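Local coordinates for protein syndapin (Drosophila melanogaster, PDB 3I2W) that probably takes part in endocytosis, binding phospholipid membranes as a homodimer through the F-BAR domain that makes up this chain, at residues N204-Y207 with I208-T212; E253-S256 with H257-N261. All coordinates share one frame; numbering follows the deposited sequence.

Interaction 1 of 2, residues N204-Y207 with I208-T212; sequences NSVY and IEDMT
The carbonyl oxygen of Asn204 takes the amide of Ile208, with O and N 2.7 Å apart and the N-H pointing almost straight at it (174°). Ile208 lays its CG1 against the same oxygen, because chi1 of -53° sets that branch beside the backbone N and leaves CG2 on the far side. The side-chain OD1 of Asn204 turns elsewhere, to the indole NE1 of Trp130. One residue on, Ser205 O receives Glu209 N at 2.9 Å. Val206 O accepts Asp210 N at 3.0 Å, and the two side chains lie alongside each other, pointing the same way, with Val206 CG1 3.8 Å from Asp210 OD2. These are successive i to i+4 alpha-helical hydrogen bonds on the long helix 169-240 of the F-BAR domain, which here packs against helix 114-159 and the second subunit. Tyr207 closes the series: its O binds Met211 N at 2.9 Å, and its ring meets the selenomethionine side chain of Met211 obliquely. CG of Met211 sits 3.4 Å from Tyr207 CE1, and the selenium lies 5.1 Å from the ring centroid, a Met-aromatic contact. The ring stacks on Trp130, while its OH is hydrogen-bonded to Trp5 O and Gln127 NE2; Trp283 of the second subunit packs against Asn204, Tyr207 and Ile208.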
# COMPACT_ATOMS: atom_id res chain seq x y z
N ASN B 204 52.02 9.99 24.62
CA ASN B 204 51.00 9.18 24.05
C ASN B 204 49.81 9.00 24.97
O ASN B 204 48.65 9.00 24.54
CB ASN B 204 51.54 7.79 23.72
CG ASN B 204 52.31 7.76 22.41
OD1 ASN B 204 52.40 8.75 21.68
ND2 ASN B 204 52.87 6.60 22.11
N SER B 205 50.08 8.82 26.24
CA SER B 205 49.02 8.39 27.05
C SER B 205 48.17 9.61 27.33
O SER B 205 46.95 9.52 27.38
CB SER B 205 49.57 7.71 28.27
OG SER B 205 50.01 8.71 29.11
N VAL B 206 48.78 10.77 27.45
CA VAL B 206 47.98 11.98 27.58
C VAL B 206 47.06 12.16 26.38
O VAL B 206 45.90 12.56 26.54
CB VAL B 206 48.85 13.21 27.73
CG1 VAL B 206 48.02 14.55 27.56
CG2 VAL B 206 49.56 13.15 29.08
N TYR B 207 47.61 11.91 25.18
CA TYR B 207 46.90 11.92 23.91
C TYR B 207 45.73 10.96 24.01
O TYR B 207 44.60 11.35 23.88
CB TYR B 207 47.85 11.48 22.80
CG TYR B 207 47.27 11.33 21.38
CD1 TYR B 207 46.42 12.27 20.86
CD2 TYR B 207 47.66 10.28 20.57
CE1 TYR B 207 45.92 12.16 19.58
CE2 TYR B 207 47.18 10.18 19.29
CZ TYR B 207 46.29 11.11 18.80
OH TYR B 207 45.75 11.01 17.52
N ILE B 208 46.01 9.69 24.24
CA ILE B 208 44.97 8.71 24.44
C ILE B 208 43.87 9.21 25.37
O ILE B 208 42.72 9.20 25.00
CB ILE B 208 45.57 7.35 24.82
CG1 ILE B 208 46.61 7.02 23.75
CG2 ILE B 208 44.51 6.28 24.91
CD1 ILE B 208 47.27 5.64 23.81
N GLU B 209 44.19 9.70 26.55
CA GLU B 209 43.14 10.15 27.42
C GLU B 209 42.28 11.17 26.76
O GLU B 209 41.07 11.04 26.71
CB GLU B 209 43.72 10.82 28.61
CG GLU B 209 43.59 10.07 29.90
CD GLU B 209 43.88 11.04 31.05
OE1 GLU B 209 42.98 11.22 31.91
OE2 GLU B 209 45.00 11.66 31.05
N ASP B 210 42.91 12.22 26.27
CA ASP B 210 42.22 13.27 25.53
C ASP B 210 41.30 12.78 24.40
O ASP B 210 40.10 13.06 24.39
CB ASP B 210 43.23 14.28 25.03
CG ASP B 210 43.88 15.05 26.17
OD1 ASP B 210 43.44 14.85 27.31
OD2 ASP B 210 44.81 15.87 25.92
N MSE B 211 41.84 12.05 23.44
CA MSE B 211 40.95 11.64 22.44
C MSE B 211 39.78 10.76 23.04
O MSE B 211 38.62 10.89 22.63
CB MSE B 211 41.71 11.01 21.28
CG MSE B 211 42.72 11.91 20.54
SE MSE B 211 42.12 13.05 19.28
CE MSE B 211 42.24 14.42 20.22
N THR B 212 40.03 9.92 24.05
CA THR B 212 39.01 9.02 24.58
C THR B 212 37.83 9.79 25.12
O THR B 212 36.68 9.39 25.09
CB THR B 212 39.62 8.19 25.62
OG1 THR B 212 40.73 7.52 25.01
CG2 THR B 212 38.70 7.10 26.11

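Interaction 2 of 2, residues E253-S256 with H257-N261; sequences EEFS and HTINN
Thr258 N gives the straightest of the firm bonds here, reaching Glu254 O at 3.1 Å with an N-H angle of 168°. One residue earlier, Glu253 O is held by two donors: His257 N at 3.0 Å, with a bent N-H angle of 132°, and Ser256 OG at 3.2 Å, which comes from above the carbonyl plane. With chi1 at 55°, the Ser256 hydroxyl stands between its own N and carbonyl carbon, and from there it folds back onto the preceding turn. Replacing Ser256 with an alanine removes that hydroxyl and would probably leave Glu253 O relying mainly on the bent His257 bond. Further along, Ser256 O accepts Asn260 N at 3.1 Å, while the bond from Ile259 N to Phe255 O is weak. Lys230 of the second subunit hydrogen-bonds Asn260 O. Beyond these polar contacts comes the apolar pair: CD1 of Ile259 touches CE1 of Phe255 at 3.7 Å, the two buried side chains slanting across each other one turn apart. Phe255 is covered by Val72 and Glu75 of helix 63-105 and by His237 of the second subunit, Ile259 by Phe234 of that subunit. This part of helix 247-260 is thus amphipathic, with Phe255 and Ile259 buried as an apolar i to i+4 pair while Glu253, His257 and Asn260 are exposed, the pattern of a helix packed into the F-BAR dimer.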
# COMPACT_ATOMS: atom_id res chain seq x y z
N GLU B 253 -18.09 -8.50 11.09
CA GLU B 253 -19.30 -8.89 11.73
C GLU B 253 -20.52 -8.24 11.02
O GLU B 253 -21.49 -8.90 10.65
CB GLU B 253 -19.23 -8.47 13.20
CG GLU B 253 -20.54 -8.82 13.95
CD GLU B 253 -20.40 -8.64 15.50
OE1 GLU B 253 -19.35 -8.00 15.95
OE2 GLU B 253 -21.34 -9.13 16.27
N GLU B 254 -20.44 -6.94 10.82
CA GLU B 254 -21.54 -6.14 10.37
C GLU B 254 -21.76 -6.39 8.91
O GLU B 254 -22.88 -6.52 8.43
CB GLU B 254 -21.20 -4.69 10.58
CG GLU B 254 -21.69 -3.80 9.44
CD GLU B 254 -21.24 -2.30 9.51
OE1 GLU B 254 -20.06 -1.93 9.35
OE2 GLU B 254 -22.12 -1.45 9.66
N PHE B 255 -20.66 -6.47 8.18
CA PHE B 255 -20.69 -6.87 6.78
C PHE B 255 -21.46 -8.16 6.57
O PHE B 255 -22.19 -8.27 5.63
CB PHE B 255 -19.28 -6.95 6.25
CG PHE B 255 -19.18 -7.34 4.82
CD1 PHE B 255 -20.27 -7.26 3.96
CD2 PHE B 255 -17.98 -7.77 4.29
CE1 PHE B 255 -20.19 -7.65 2.60
CE2 PHE B 255 -17.89 -8.13 2.95
CZ PHE B 255 -19.01 -8.07 2.11
N SER B 256 -21.33 -9.15 7.43
CA SER B 256 -22.13 -10.34 7.18
C SER B 256 -23.48 -10.25 7.82
O SER B 256 -24.34 -11.01 7.53
CB SER B 256 -21.42 -11.63 7.57
OG SER B 256 -21.07 -11.52 8.88
N HIS B 257 -23.72 -9.29 8.69
CA HIS B 257 -25.07 -9.15 9.15
C HIS B 257 -25.89 -8.80 7.91
O HIS B 257 -26.94 -9.39 7.66
CB HIS B 257 -25.19 -8.09 10.22
CG HIS B 257 -26.57 -7.97 10.77
ND1 HIS B 257 -27.22 -9.02 11.40
CD2 HIS B 257 -27.45 -6.93 10.76
CE1 HIS B 257 -28.43 -8.63 11.75
NE2 HIS B 257 -28.60 -7.37 11.38
N THR B 258 -25.40 -7.84 7.14
CA THR B 258 -26.05 -7.44 5.91
C THR B 258 -26.24 -8.59 4.94
O THR B 258 -27.37 -8.88 4.55
CB THR B 258 -25.25 -6.40 5.25
OG1 THR B 258 -25.08 -5.31 6.16
CG2 THR B 258 -25.95 -5.94 3.98
N ILE B 259 -25.18 -9.28 4.54
CA ILE B 259 -25.42 -10.39 3.65
C ILE B 259 -26.51 -11.31 4.18
O ILE B 259 -27.33 -11.80 3.42
CB ILE B 259 -24.20 -11.20 3.39
CG1 ILE B 259 -23.22 -10.32 2.64
CG2 ILE B 259 -24.56 -12.44 2.54
CD1 ILE B 259 -21.96 -10.91 2.52
N ASN B 260 -26.55 -11.54 5.47
CA ASN B 260 -27.48 -12.46 6.00
C ASN B 260 -28.95 -12.04 5.85
O ASN B 260 -29.82 -12.86 5.68
CB ASN B 260 -27.15 -12.70 7.43
CG ASN B 260 -27.09 -14.13 7.73
OD1 ASN B 260 -27.84 -14.96 7.17
ND2 ASN B 260 -26.17 -14.47 8.61
N ASN B 261 -29.21 -10.75 5.89
CA ASN B 261 -30.48 -10.19 5.65
C ASN B 261 -30.92 -10.36 4.21
O ASN B 261 -32.03 -9.97 3.88
CB ASN B 261 -30.36 -8.70 5.86
CG ASN B 261 -30.20 -8.32 7.29
OD1 ASN B 261 -30.81 -8.89 8.18
ND2 ASN B 261 -29.38 -7.33 7.52

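Overall arrangement
Both are local contacts within a single helix of the F-BAR domain, and they follow one another in the chain: interaction 1 lies on helix 169-240, and interaction 2 on helix 247-260, the next helix along. Despite that order they are far apart, about 74 Å between centres and about 59 Å between nearest atoms, on opposite sides of the chain's centre, so they do not touch. The separation reflects how elongated this domain is. Helix 114-159 neighbours the first and helix 63-105 the second, yet both also pack on the second subunit. The dimer interface therefore reaches widely separated parts of the chain, consistent with the extended F-BAR homodimer that binds membranes.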